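Local coordinates for protein putative hyaluronoglucosaminidase (Clostridium perfringens, PDB 6PWI) that probably acts as a hexosaminidase, releasing N-acetylhexosamine from glycans as a family 84 glycoside hydrolase, here as part of a longer, probably cell-wall-anchored protein, at residues Arg180-Gly185 and Ile189-Glu194; Asn193-Asp198 and Gln427-Ser432; Thr423-Glu428 and Val434-Ile439. All coordinates share one frame; numbering follows the deposited sequence.

Contact 1 of 3, residues Arg180-Gly185 and Ile189-Glu194; sequences RGFIEG and IPWSNE
Pro190 meets Glu184 first: Glu184 OE2 lies 3.4 Å from Pro190 CA and also touches Pro190 CB. One residue on, the same oxygen takes the one hydrogen bond between the segments, from the backbone N of Trp191 to Glu184 OE2 at 3.0 Å, with the N-H reaching it from above the carboxylate plane. The indole of Trp191 then runs back along the glutamate, the two side chains passing in opposite directions. With CG anti to the backbone N (chi1 -171°) and the chain extended beyond it, Glu184 lays its methylene over one face of the indole, CG standing 4.1 Å from the centroid of the six-membered ring in a CH-pi contact. Further along the indole, Trp191 CZ3 reaches the edge of the Phe182 ring, 3.9 Å from Phe182 CD1. Ser192 OG caps Asn195 N of the helix that follows. Buried polar ends are held from outside: Glu184 OE1 by a salt bridge from Arg196 and a hydrogen bond with Tyr211 OH, Trp191 NE1 by Met426 O. In this first beta-alpha-beta unit of the barrel, the loop after strand 179-184 folds back on the strand before entering helix 193-204, whose Leu199 touches both Phe182 and Trp191, beside strand 210-213.

Contact 2 of 3, residues Asn193-Asp198 and Gln427-Ser432; sequences NENRKD and QEAQAS
Gln430 NE2 sits between Asn195 and Asp198, one turn apart on helix 193-204, the first helix after strand 179-184 in this (beta/alpha)8 barrel. It binds Asn195 OD1 at 2.9 Å and Asp198 OD2 at 2.8 Å. Both bonds are close to straight, with N-H...acceptor angles of 168° and 173°, and both acceptors lie in the amide plane of Gln430. The Asn195 carbonyl points almost straight at the nitrogen, whereas Asp198 OD2 is met on the anti side, somewhat out of the carboxylate plane. Two in-plane bonds, one to each N-H of NE2, hold the amide of Gln430 against rotation. A bend at chi2 (-71°) brings that amide round to the helix. Beside this polar grip, Ala429 CB packs against Asn195 CB at 3.7 Å and against the amide carbon CG of Asn195, so the asparagine has an apolar and a polar neighbour on consecutive residues.

Within the segments themselves, Ser432 OG gives a 2.9 Å bond to Glu428 O, across the turn that carries Ala429 and Gln430. On the helix, Arg196 NH1 reaches back to Asn193 OD1 at 2.9 Å, the oxygen lying in the guanidinium plane, while NE of the same group is salt-bridged to Glu184 OE1.

Farther out, Asn539 donates to Gln430 OE1, and Glu545 of helix 540-572 receives the backbone N-H groups of Gln430 and Ala431. The loop leading into helix 433-444 is thereby held between the barrel's first helix and the helices that follow the barrel in the chain. Lys433, whose charge would tend to keep the aspartate ionised, reaches both Asp198 OD2 and Gln430 OE1 with its NZ.

Contact 3 of 3, residues Thr423-Glu428 and Val434-Ile439; sequences TNPMQE and VALFAI
Thr423 and Ile439 form the close half of this contact. Thr423 CB comes to 3.5 Å from Ile439 CG1, and the methyl Thr423 CG2 lies 3.7 Å from that same CG1, so one isoleucine methylene rests on the branch point of the threonine and on its methyl arm. The torsion of Thr423 sorts its two arms: OG1 stands anti to the backbone N (chi1 165°), while CG2 takes the place between the backbone N and the carbonyl carbon, and from there the methyl faces the helix. A turn earlier on that helix, Leu436 CD1 meets Thr423 CG2 at 4.0 Å, the two side chains crossing at about a right angle.

The other half is looser. Leu436 CD1 also reaches the ring of Pro425, but only at 4.2 Å from Pro425 CG, and Ala435 CB stays 4.3 Å from Thr423 OG1. That looseness does not mean solvent, because all five touching residues are buried. No hydrogen bond spans the two segments, and the hydroxyl of Thr423 is bonded instead to Trp393 O.

The contact joins the end of the eighth barrel strand, 418-423, to helix 433-444, the next helix in the chain. Thr423 and Leu436 both touch Phe182 of strand 179-184, where the first strand pairs with the last to close the barrel, while Val434 and Phe437 on the same helix pack against helix 451-462.

The three contacts gather at the seam of the barrel, where strand 179-184, the first, runs parallel to strand 418-423, the last. Measured between centres, contacts 1 and 2 are about 6 Å apart and share the start of helix 193-204; contacts 2 and 3 are about 10 Å apart and share Gln427 and Glu428; contacts 1 and 3 are about 9 Å apart. Contact 1 closes early in the chain, contact 3 near the barrel's end, and contact 2 spans the more than 200 residues between. Contact 1 packs the first beta-alpha unit and contact 3 the last, while contact 2 joins the two across the seam. The predicted proton donor, Asp299, lies away from all three.

Contact 1 of 3, residues Arg180-Gly185 and Ile189-Glu194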
ATOM      1  N   ARG A 180       7.439   1.130   6.059  1.00 25.80           N
ATOM      2  CA  ARG A 180       6.549   0.557   5.065  1.00 24.10           C
ATOM      3  C   ARG A 180       5.140   1.097   5.300  1.00 24.20           C
ATOM      4  O   ARG A 180       4.568   0.912   6.374  1.00 25.16           O
ATOM      5  CB  ARG A 180       6.529  -0.969   5.178  1.00 23.58           C
ATOM      6  CG  ARG A 180       7.903  -1.623   5.229  1.00 23.89           C
ATOM      7  CD  ARG A 180       7.868  -3.064   5.704  1.00 23.70           C
ATOM      8  NE  ARG A 180       7.302  -3.265   7.039  1.00 24.14           N
ATOM      9  CZ  ARG A 180       7.945  -3.053   8.190  1.00 24.06           C
ATOM     10  NH1 ARG A 180       9.195  -2.619   8.185  1.00 23.21           N
ATOM     11  NH2 ARG A 180       7.335  -3.279   9.343  1.00 23.30           N
ATOM     12  N   GLY A 181       4.584   1.780   4.297  1.00 22.98           N
ATOM     13  CA  GLY A 181       3.208   2.220   4.416  1.00 22.26           C
ATOM     14  C   GLY A 181       2.765   3.130   3.279  1.00 22.70           C
ATOM     15  O   GLY A 181       3.214   3.004   2.141  1.00 22.58           O
ATOM     16  N   PHE A 182       1.865   4.050   3.625  1.00 22.11           N
ATOM     17  CA  PHE A 182       1.176   4.876   2.654  1.00 20.95           C
ATOM     18  C   PHE A 182       0.996   6.268   3.244  1.00 20.82           C
ATOM     19  O   PHE A 182       0.886   6.430   4.458  1.00 20.34           O
ATOM     20  CB  PHE A 182      -0.166   4.236   2.284  1.00 21.02           C
ATOM     21  CG  PHE A 182      -1.070   3.902   3.447  1.00 21.66           C
ATOM     22  CD1 PHE A 182      -2.112   4.751   3.809  1.00 21.46           C
ATOM     23  CD2 PHE A 182      -0.893   2.731   4.181  1.00 21.88           C
ATOM     24  CE1 PHE A 182      -2.951   4.436   4.871  1.00 21.55           C
ATOM     25  CE2 PHE A 182      -1.727   2.423   5.249  1.00 21.37           C
ATOM     26  CZ  PHE A 182      -2.754   3.276   5.594  1.00 21.06           C
ATOM     27  N   ILE A 183       0.965   7.261   2.353  1.00 21.14           N
ATOM     28  CA  ILE A 183       0.808   8.661   2.704  1.00 21.13           C
ATOM     29  C   ILE A 183      -0.388   9.212   1.938  1.00 22.22           C
ATOM     30  O   ILE A 183      -0.474   9.049   0.721  1.00 24.60           O
ATOM     31  CB  ILE A 183       2.088   9.451   2.365  1.00 20.09           C
ATOM     32  CG1 ILE A 183       1.927  10.938   2.695  1.00 19.58           C
ATOM     33  CG2 ILE A 183       2.493   9.231   0.912  1.00 18.94           C
ATOM     34  CD1 ILE A 183       3.219  11.714   2.685  1.00 19.14           C
ATOM     35  N   GLU A 184      -1.286   9.884   2.662  1.00 22.05           N
ATOM     36  CA  GLU A 184      -2.358  10.630   2.028  1.00 22.20           C
ATOM     37  C   GLU A 184      -1.796  11.978   1.576  1.00 22.38           C
ATOM     38  O   GLU A 184      -1.874  12.957   2.309  1.00 22.96           O
ATOM     39  CB  GLU A 184      -3.528  10.778   3.006  1.00 22.26           C
ATOM     40  CG  GLU A 184      -4.782  11.345   2.370  1.00 23.25           C
ATOM     41  CD  GLU A 184      -6.023  11.447   3.245  1.00 24.31           C
ATOM     42  OE1 GLU A 184      -6.084  10.766   4.305  1.00 23.27           O
ATOM     43  OE2 GLU A 184      -6.938  12.214   2.857  1.00 25.37           O
ATOM     44  N   GLY A 185      -1.218  12.022   0.373  1.00 22.31           N
ATOM     45  CA  GLY A 185      -0.487  13.207  -0.053  1.00 22.83           C
ATOM     46  C   GLY A 185      -0.728  13.598  -1.511  1.00 24.08           C
ATOM     47  O   GLY A 185       0.155  14.169  -2.152  1.00 25.13           O
ATOM     48  N   ILE A 189      -9.985  14.643  -3.441  1.00 24.39           N
ATOM     49  CA  ILE A 189     -10.931  14.518  -2.349  1.00 23.40           C
ATOM     50  C   ILE A 189     -10.272  13.681  -1.254  1.00 24.69           C
ATOM     51  O   ILE A 189      -9.775  12.584  -1.518  1.00 25.46           O
ATOM     52  CB  ILE A 189     -12.248  13.894  -2.849  1.00 22.12           C
ATOM     53  CG1 ILE A 189     -12.896  14.752  -3.941  1.00 21.54           C
ATOM     54  CG2 ILE A 189     -13.190  13.624  -1.688  1.00 20.74           C
ATOM     55  CD1 ILE A 189     -14.113  14.129  -4.579  1.00 20.66           C
ATOM     56  N   PRO A 190     -10.235  14.173   0.005  1.00 24.52           N
ATOM     57  CA  PRO A 190      -9.587  13.433   1.087  1.00 23.81           C
ATOM     58  C   PRO A 190     -10.341  12.137   1.372  1.00 23.71           C
ATOM     59  O   PRO A 190     -11.535  12.028   1.096  1.00 23.65           O
ATOM     60  CB  PRO A 190      -9.654  14.402   2.279  1.00 23.62           C
ATOM     61  CG  PRO A 190     -10.808  15.331   1.958  1.00 23.05           C
ATOM     62  CD  PRO A 190     -10.822  15.450   0.449  1.00 23.72           C
ATOM     63  N   TRP A 191      -9.627  11.142   1.901  1.00 23.17           N
ATOM     64  CA  TRP A 191     -10.292   9.927   2.329  1.00 23.43           C
ATOM     65  C   TRP A 191     -11.215  10.243   3.500  1.00 24.34           C
ATOM     66  O   TRP A 191     -10.926  11.127   4.310  1.00 24.21           O
ATOM     67  CB  TRP A 191      -9.262   8.865   2.721  1.00 24.05           C
ATOM     68  CG  TRP A 191      -8.358   8.427   1.610  1.00 24.27           C
ATOM     69  CD1 TRP A 191      -8.637   8.375   0.274  1.00 23.75           C
ATOM     70  CD2 TRP A 191      -7.024   7.919   1.757  1.00 24.20           C
ATOM     71  NE1 TRP A 191      -7.562   7.898  -0.421  1.00 23.25           N
ATOM     72  CE2 TRP A 191      -6.557   7.609   0.461  1.00 24.66           C
ATOM     73  CE3 TRP A 191      -6.181   7.714   2.852  1.00 24.43           C
ATOM     74  CZ2 TRP A 191      -5.278   7.103   0.236  1.00 25.37           C
ATOM     75  CZ3 TRP A 191      -4.915   7.225   2.631  1.00 25.35           C
ATOM     76  CH2 TRP A 191      -4.475   6.920   1.340  1.00 26.37           C
ATOM     77  N   SER A 192     -12.327   9.507   3.582  1.00 24.83           N
ATOM     78  CA  SER A 192     -13.164   9.547   4.768  1.00 25.94           C
ATOM     79  C   SER A 192     -12.425   8.895   5.943  1.00 26.78           C
ATOM     80  O   SER A 192     -11.506   8.097   5.754  1.00 27.94           O
ATOM     81  CB  SER A 192     -14.465   8.862   4.497  1.00 24.81           C
ATOM     82  OG  SER A 192     -14.259   7.461   4.435  1.00 26.21           O
ATOM     83  N   ASN A 193     -12.843   9.236   7.165  1.00 26.14           N
ATOM     84  CA  ASN A 193     -12.282   8.629   8.361  1.00 26.52           C
ATOM     85  C   ASN A 193     -12.520   7.118   8.356  1.00 27.07           C
ATOM     86  O   ASN A 193     -11.632   6.359   8.729  1.00 28.53           O
ATOM     87  CB  ASN A 193     -12.769   9.324   9.636  1.00 25.83           C
ATOM     88  CG  ASN A 193     -12.274  10.750   9.753  1.00 25.86           C
ATOM     89  OD1 ASN A 193     -11.314  11.140   9.092  1.00 25.59           O
ATOM     90  ND2 ASN A 193     -12.922  11.539  10.596  1.00 26.45           N
ATOM     91  N   GLU A 194     -13.707   6.681   7.924  1.00 27.55           N
ATOM     92  CA  GLU A 194     -13.999   5.263   7.781  1.00 29.04           C
ATOM     93  C   GLU A 194     -12.892   4.579   6.967  1.00 28.98           C
ATOM     94  O   GLU A 194     -12.398   3.522   7.368  1.00 27.75           O
ATOM     95  CB  GLU A 194     -15.386   5.078   7.152  1.00 31.12           C
ATOM     96  CG  GLU A 194     -15.965   3.673   7.294  1.00 34.43           C
ATOM     97  CD  GLU A 194     -17.375   3.458   6.741  1.00 37.31           C
ATOM     98  OE1 GLU A 194     -17.894   4.367   6.049  1.00 37.45           O
ATOM     99  OE2 GLU A 194     -17.963   2.377   7.002  1.00 37.86           O
TER

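Contact 2 of 3, residues Asn193-Asp198 and Gln427-Ser432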
ATOM      1  N   ASN A 193     -12.843   9.236   7.165  1.00 26.14           N
ATOM      2  CA  ASN A 193     -12.282   8.629   8.361  1.00 26.52           C
ATOM      3  C   ASN A 193     -12.520   7.118   8.356  1.00 27.07           C
ATOM      4  O   ASN A 193     -11.632   6.359   8.729  1.00 28.53           O
ATOM      5  CB  ASN A 193     -12.769   9.324   9.636  1.00 25.83           C
ATOM      6  CG  ASN A 193     -12.274  10.750   9.753  1.00 25.86           C
ATOM      7  OD1 ASN A 193     -11.314  11.140   9.092  1.00 25.59           O
ATOM      8  ND2 ASN A 193     -12.922  11.539  10.596  1.00 26.45           N
ATOM      9  N   GLU A 194     -13.707   6.681   7.924  1.00 27.55           N
ATOM     10  CA  GLU A 194     -13.999   5.263   7.781  1.00 29.04           C
ATOM     11  C   GLU A 194     -12.892   4.579   6.967  1.00 28.98           C
ATOM     12  O   GLU A 194     -12.398   3.522   7.368  1.00 27.75           O
ATOM     13  CB  GLU A 194     -15.386   5.078   7.152  1.00 31.12           C
ATOM     14  CG  GLU A 194     -15.965   3.673   7.294  1.00 34.43           C
ATOM     15  CD  GLU A 194     -17.375   3.458   6.741  1.00 37.31           C
ATOM     16  OE1 GLU A 194     -17.894   4.367   6.049  1.00 37.45           O
ATOM     17  OE2 GLU A 194     -17.963   2.377   7.002  1.00 37.86           O
ATOM     18  N   ASN A 195     -12.502   5.198   5.836  1.00 27.14           N
ATOM     19  CA  ASN A 195     -11.569   4.604   4.887  1.00 25.82           C
ATOM     20  C   ASN A 195     -10.136   4.656   5.412  1.00 25.81           C
ATOM     21  O   ASN A 195      -9.373   3.715   5.196  1.00 26.27           O
ATOM     22  CB  ASN A 195     -11.672   5.212   3.484  1.00 26.24           C
ATOM     23  CG  ASN A 195     -12.695   4.533   2.592  1.00 27.47           C
ATOM     24  OD1 ASN A 195     -12.786   3.304   2.548  1.00 26.83           O
ATOM     25  ND2 ASN A 195     -13.463   5.328   1.861  1.00 26.50           N
ATOM     26  N   ARG A 196      -9.766   5.755   6.088  1.00 24.22           N
ATOM     27  CA  ARG A 196      -8.441   5.847   6.680  1.00 23.67           C
ATOM     28  C   ARG A 196      -8.230   4.709   7.677  1.00 23.47           C
ATOM     29  O   ARG A 196      -7.163   4.100   7.705  1.00 23.40           O
ATOM     30  CB  ARG A 196      -8.215   7.209   7.335  1.00 23.05           C
ATOM     31  CG  ARG A 196      -7.926   8.323   6.343  1.00 23.01           C
ATOM     32  CD  ARG A 196      -8.311   9.656   6.954  1.00 22.06           C
ATOM     33  NE  ARG A 196      -7.926  10.793   6.137  1.00 21.57           N
ATOM     34  CZ  ARG A 196      -8.473  11.994   6.246  1.00 21.06           C
ATOM     35  NH1 ARG A 196      -9.430  12.201   7.133  1.00 21.26           N
ATOM     36  NH2 ARG A 196      -8.067  12.982   5.472  1.00 20.38           N
ATOM     37  N   LYS A 197      -9.256   4.422   8.485  1.00 23.11           N
ATOM     38  CA  LYS A 197      -9.170   3.360   9.472  1.00 24.53           C
ATOM     39  C   LYS A 197      -9.041   2.012   8.767  1.00 25.84           C
ATOM     40  O   LYS A 197      -8.293   1.150   9.217  1.00 25.93           O
ATOM     41  CB  LYS A 197     -10.384   3.394  10.404  1.00 24.73           C
ATOM     42  CG  LYS A 197     -10.413   4.587  11.343  1.00 26.06           C
ATOM     43  CD  LYS A 197     -11.647   4.641  12.196  1.00 27.50           C
ATOM     44  CE  LYS A 197     -11.862   6.018  12.785  1.00 28.56           C
ATOM     45  NZ  LYS A 197     -13.216   6.132  13.374  1.00 28.90           N
ATOM     46  N   ASP A 198      -9.764   1.858   7.652  1.00 26.88           N
ATOM     47  CA  ASP A 198      -9.826   0.598   6.933  1.00 27.31           C
ATOM     48  C   ASP A 198      -8.491   0.298   6.259  1.00 27.30           C
ATOM     49  O   ASP A 198      -8.109  -0.868   6.179  1.00 28.45           O
ATOM     50  CB  ASP A 198     -10.963   0.589   5.911  1.00 30.30           C
ATOM     51  CG  ASP A 198     -11.416  -0.814   5.546  1.00 32.00           C
ATOM     52  OD1 ASP A 198     -11.672  -1.602   6.477  1.00 33.02           O
ATOM     53  OD2 ASP A 198     -11.507  -1.108   4.334  1.00 34.61           O
ATOM     54  N   GLN A 427      -7.363   8.887  -4.715  1.00 26.99           N
ATOM     55  CA  GLN A 427      -8.440   9.373  -3.868  1.00 27.99           C
ATOM     56  C   GLN A 427      -9.458   8.255  -3.634  1.00 27.65           C
ATOM     57  O   GLN A 427     -10.301   8.357  -2.745  1.00 27.42           O
ATOM     58  CB  GLN A 427      -9.063  10.638  -4.455  1.00 29.24           C
ATOM     59  CG  GLN A 427      -9.911  10.384  -5.688  1.00 30.29           C
ATOM     60  CD  GLN A 427     -10.661  11.615  -6.127  1.00 32.12           C
ATOM     61  OE1 GLN A 427     -10.277  12.750  -5.831  1.00 31.96           O
ATOM     62  NE2 GLN A 427     -11.749  11.394  -6.849  1.00 33.46           N
ATOM     63  N   GLU A 428      -9.362   7.184  -4.434  1.00 27.99           N
ATOM     64  CA  GLU A 428     -10.193   6.001  -4.264  1.00 27.81           C
ATOM     65  C   GLU A 428      -9.486   5.048  -3.304  1.00 28.12           C
ATOM     66  O   GLU A 428      -8.570   4.318  -3.698  1.00 28.62           O
ATOM     67  CB  GLU A 428     -10.484   5.327  -5.608  1.00 26.43           C
ATOM     68  CG  GLU A 428     -11.418   6.121  -6.497  1.00 26.69           C
ATOM     69  CD  GLU A 428     -10.776   7.298  -7.212  1.00 28.04           C
ATOM     70  OE1 GLU A 428      -9.531   7.352  -7.263  1.00 28.26           O
ATOM     71  OE2 GLU A 428     -11.522   8.166  -7.712  1.00 29.71           O
ATOM     72  N   ALA A 429      -9.935   5.062  -2.043  1.00 26.66           N
ATOM     73  CA  ALA A 429      -9.199   4.428  -0.962  1.00 25.86           C
ATOM     74  C   ALA A 429      -9.177   2.907  -1.119  1.00 24.98           C
ATOM     75  O   ALA A 429      -8.107   2.303  -1.082  1.00 25.56           O
ATOM     76  CB  ALA A 429      -9.747   4.868   0.370  1.00 26.30           C
ATOM     77  N   GLN A 430     -10.353   2.299  -1.308  1.00 23.89           N
ATOM     78  CA  GLN A 430     -10.475   0.849  -1.395  1.00 23.60           C
ATOM     79  C   GLN A 430      -9.669   0.298  -2.572  1.00 23.50           C
ATOM     80  O   GLN A 430      -8.942  -0.678  -2.413  1.00 24.29           O
ATOM     81  CB  GLN A 430     -11.948   0.440  -1.458  1.00 23.63           C
ATOM     82  CG  GLN A 430     -12.731   0.788  -0.200  1.00 24.21           C
ATOM     83  CD  GLN A 430     -12.343  -0.082   0.970  1.00 25.51           C
ATOM     84  OE1 GLN A 430     -12.213  -1.297   0.852  1.00 26.58           O
ATOM     85  NE2 GLN A 430     -12.153   0.538   2.121  1.00 26.23           N
ATOM     86  N   ALA A 431      -9.776   0.944  -3.743  1.00 22.91           N
ATOM     87  CA  ALA A 431      -9.037   0.567  -4.940  1.00 21.42           C
ATOM     88  C   ALA A 431      -7.529   0.607  -4.693  1.00 21.54           C
ATOM     89  O   ALA A 431      -6.775  -0.121  -5.337  1.00 22.72           O
ATOM     90  CB  ALA A 431      -9.429   1.465  -6.082  1.00 20.66           C
ATOM     91  N   SER A 432      -7.097   1.456  -3.756  1.00 20.38           N
ATOM     92  CA  SER A 432      -5.686   1.621  -3.451  1.00 20.16           C
ATOM     93  C   SER A 432      -5.113   0.395  -2.741  1.00 19.96           C
ATOM     94  O   SER A 432      -3.893   0.259  -2.630  1.00 19.43           O
ATOM     95  CB  SER A 432      -5.459   2.867  -2.643  1.00 20.03           C
ATOM     96  OG  SER A 432      -5.724   4.014  -3.429  1.00 21.45           O
TER

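Contact 3 of 3, residues Thr423-Glu428 and Val434-Ile439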
ATOM      1  N   THR A 423       3.662   4.507  -0.326  1.00 17.56           N
ATOM      2  CA  THR A 423       2.892   4.736  -1.539  1.00 18.04           C
ATOM      3  C   THR A 423       1.948   5.922  -1.348  1.00 18.37           C
ATOM      4  O   THR A 423       1.241   6.017  -0.351  1.00 18.40           O
ATOM      5  CB  THR A 423       2.127   3.475  -1.966  1.00 17.90           C
ATOM      6  OG1 THR A 423       1.156   3.876  -2.931  1.00 19.49           O
ATOM      7  CG2 THR A 423       1.389   2.790  -0.839  1.00 17.32           C
ATOM      8  N   ASN A 424       1.939   6.830  -2.323  1.00 19.68           N
ATOM      9  CA  ASN A 424       0.979   7.922  -2.363  1.00 20.65           C
ATOM     10  C   ASN A 424      -0.191   7.468  -3.237  1.00 21.52           C
ATOM     11  O   ASN A 424      -0.077   7.457  -4.459  1.00 22.23           O
ATOM     12  CB  ASN A 424       1.660   9.200  -2.865  1.00 20.52           C
ATOM     13  CG  ASN A 424       0.744  10.402  -2.942  1.00 20.67           C
ATOM     14  OD1 ASN A 424      -0.205  10.503  -2.174  1.00 21.83           O
ATOM     15  ND2 ASN A 424       1.027  11.323  -3.851  1.00 20.15           N
ATOM     16  N   PRO A 425      -1.319   6.994  -2.659  1.00 22.06           N
ATOM     17  CA  PRO A 425      -2.357   6.315  -3.437  1.00 23.01           C
ATOM     18  C   PRO A 425      -3.402   7.254  -4.033  1.00 24.24           C
ATOM     19  O   PRO A 425      -3.223   8.473  -4.009  1.00 24.51           O
ATOM     20  CB  PRO A 425      -2.987   5.359  -2.411  1.00 22.45           C
ATOM     21  CG  PRO A 425      -2.189   5.567  -1.130  1.00 22.77           C
ATOM     22  CD  PRO A 425      -1.624   6.970  -1.226  1.00 22.40           C
ATOM     23  N   MET A 426      -4.480   6.656  -4.568  1.00 24.62           N
ATOM     24  CA  MET A 426      -5.550   7.358  -5.265  1.00 25.46           C
ATOM     25  C   MET A 426      -6.518   7.962  -4.255  1.00 26.07           C
ATOM     26  O   MET A 426      -6.542   7.562  -3.096  1.00 26.95           O
ATOM     27  CB  MET A 426      -6.351   6.385  -6.133  1.00 24.78           C
ATOM     28  CG  MET A 426      -5.537   5.660  -7.172  1.00 24.19           C
ATOM     29  SD  MET A 426      -6.570   4.436  -8.017  1.00 25.25           S
ATOM     30  CE  MET A 426      -6.214   2.983  -7.027  1.00 24.58           C
ATOM     31  N   GLN A 427      -7.363   8.887  -4.715  1.00 26.99           N
ATOM     32  CA  GLN A 427      -8.440   9.373  -3.868  1.00 27.99           C
ATOM     33  C   GLN A 427      -9.458   8.255  -3.634  1.00 27.65           C
ATOM     34  O   GLN A 427     -10.301   8.357  -2.745  1.00 27.42           O
ATOM     35  CB  GLN A 427      -9.063  10.638  -4.455  1.00 29.24           C
ATOM     36  CG  GLN A 427      -9.911  10.384  -5.688  1.00 30.29           C
ATOM     37  CD  GLN A 427     -10.661  11.615  -6.127  1.00 32.12           C
ATOM     38  OE1 GLN A 427     -10.277  12.750  -5.831  1.00 31.96           O
ATOM     39  NE2 GLN A 427     -11.749  11.394  -6.849  1.00 33.46           N
ATOM     40  N   GLU A 428      -9.362   7.184  -4.434  1.00 27.99           N
ATOM     41  CA  GLU A 428     -10.193   6.001  -4.264  1.00 27.81           C
ATOM     42  C   GLU A 428      -9.486   5.048  -3.304  1.00 28.12           C
ATOM     43  O   GLU A 428      -8.570   4.318  -3.698  1.00 28.62           O
ATOM     44  CB  GLU A 428     -10.484   5.327  -5.608  1.00 26.43           C
ATOM     45  CG  GLU A 428     -11.418   6.121  -6.497  1.00 26.69           C
ATOM     46  CD  GLU A 428     -10.776   7.298  -7.212  1.00 28.04           C
ATOM     47  OE1 GLU A 428      -9.531   7.352  -7.263  1.00 28.26           O
ATOM     48  OE2 GLU A 428     -11.522   8.166  -7.712  1.00 29.71           O
ATOM     49  N   VAL A 434      -4.683  -2.475  -3.628  1.00 20.85           N
ATOM     50  CA  VAL A 434      -3.846  -3.257  -4.529  1.00 20.55           C
ATOM     51  C   VAL A 434      -2.389  -2.817  -4.371  1.00 20.47           C
ATOM     52  O   VAL A 434      -1.494  -3.648  -4.190  1.00 20.90           O
ATOM     53  CB  VAL A 434      -4.329  -3.157  -5.992  1.00 21.16           C
ATOM     54  CG1 VAL A 434      -3.388  -3.843  -6.969  1.00 20.12           C
ATOM     55  CG2 VAL A 434      -5.756  -3.662  -6.175  1.00 20.77           C
ATOM     56  N   ALA A 435      -2.165  -1.500  -4.402  1.00 20.15           N
ATOM     57  CA  ALA A 435      -0.825  -0.953  -4.266  1.00 19.79           C
ATOM     58  C   ALA A 435      -0.314  -1.116  -2.836  1.00 20.13           C
ATOM     59  O   ALA A 435       0.870  -1.383  -2.633  1.00 21.29           O
ATOM     60  CB  ALA A 435      -0.811   0.483  -4.699  1.00 19.62           C
ATOM     61  N   LEU A 436      -1.202  -0.971  -1.844  1.00 19.72           N
ATOM     62  CA  LEU A 436      -0.779  -1.132  -0.461  1.00 19.78           C
ATOM     63  C   LEU A 436      -0.165  -2.517  -0.289  1.00 20.34           C
ATOM     64  O   LEU A 436       0.908  -2.647   0.295  1.00 20.04           O
ATOM     65  CB  LEU A 436      -1.952  -0.906   0.498  1.00 19.82           C
ATOM     66  CG  LEU A 436      -1.967   0.445   1.216  1.00 19.71           C
ATOM     67  CD1 LEU A 436      -2.250   1.584   0.246  1.00 19.24           C
ATOM     68  CD2 LEU A 436      -2.996   0.442   2.336  1.00 19.28           C
ATOM     69  N   PHE A 437      -0.838  -3.537  -0.840  1.00 20.29           N
ATOM     70  CA  PHE A 437      -0.334  -4.899  -0.799  1.00 19.53           C
ATOM     71  C   PHE A 437       1.058  -4.965  -1.426  1.00 19.98           C
ATOM     72  O   PHE A 437       1.952  -5.587  -0.856  1.00 20.41           O
ATOM     73  CB  PHE A 437      -1.297  -5.853  -1.504  1.00 18.78           C
ATOM     74  CG  PHE A 437      -1.055  -7.312  -1.214  1.00 18.50           C
ATOM     75  CD1 PHE A 437      -1.735  -7.952  -0.187  1.00 18.49           C
ATOM     76  CD2 PHE A 437      -0.153  -8.049  -1.969  1.00 18.30           C
ATOM     77  CE1 PHE A 437      -1.525  -9.302   0.067  1.00 18.49           C
ATOM     78  CE2 PHE A 437       0.061  -9.397  -1.709  1.00 17.87           C
ATOM     79  CZ  PHE A 437      -0.633 -10.025  -0.699  1.00 17.74           C
ATOM     80  N   ALA A 438       1.233  -4.305  -2.583  1.00 20.11           N
ATOM     81  CA  ALA A 438       2.489  -4.360  -3.316  1.00 19.72           C
ATOM     82  C   ALA A 438       3.618  -3.761  -2.483  1.00 20.18           C
ATOM     83  O   ALA A 438       4.637  -4.419  -2.263  1.00 20.59           O
ATOM     84  CB  ALA A 438       2.356  -3.677  -4.650  1.00 19.15           C
ATOM     85  N   ILE A 439       3.411  -2.530  -2.003  1.00 20.66           N
ATOM     86  CA  ILE A 439       4.406  -1.801  -1.225  1.00 21.21           C
ATOM     87  C   ILE A 439       4.729  -2.543   0.075  1.00 20.57           C
ATOM     88  O   ILE A 439       5.878  -2.557   0.507  1.00 20.37           O
ATOM     89  CB  ILE A 439       3.947  -0.349  -0.978  1.00 21.84           C
ATOM     90  CG1 ILE A 439       3.749   0.411  -2.293  1.00 23.25           C
ATOM     91  CG2 ILE A 439       4.879   0.389  -0.031  1.00 22.04           C
ATOM     92  CD1 ILE A 439       4.851   0.218  -3.294  1.00 24.61           C
TER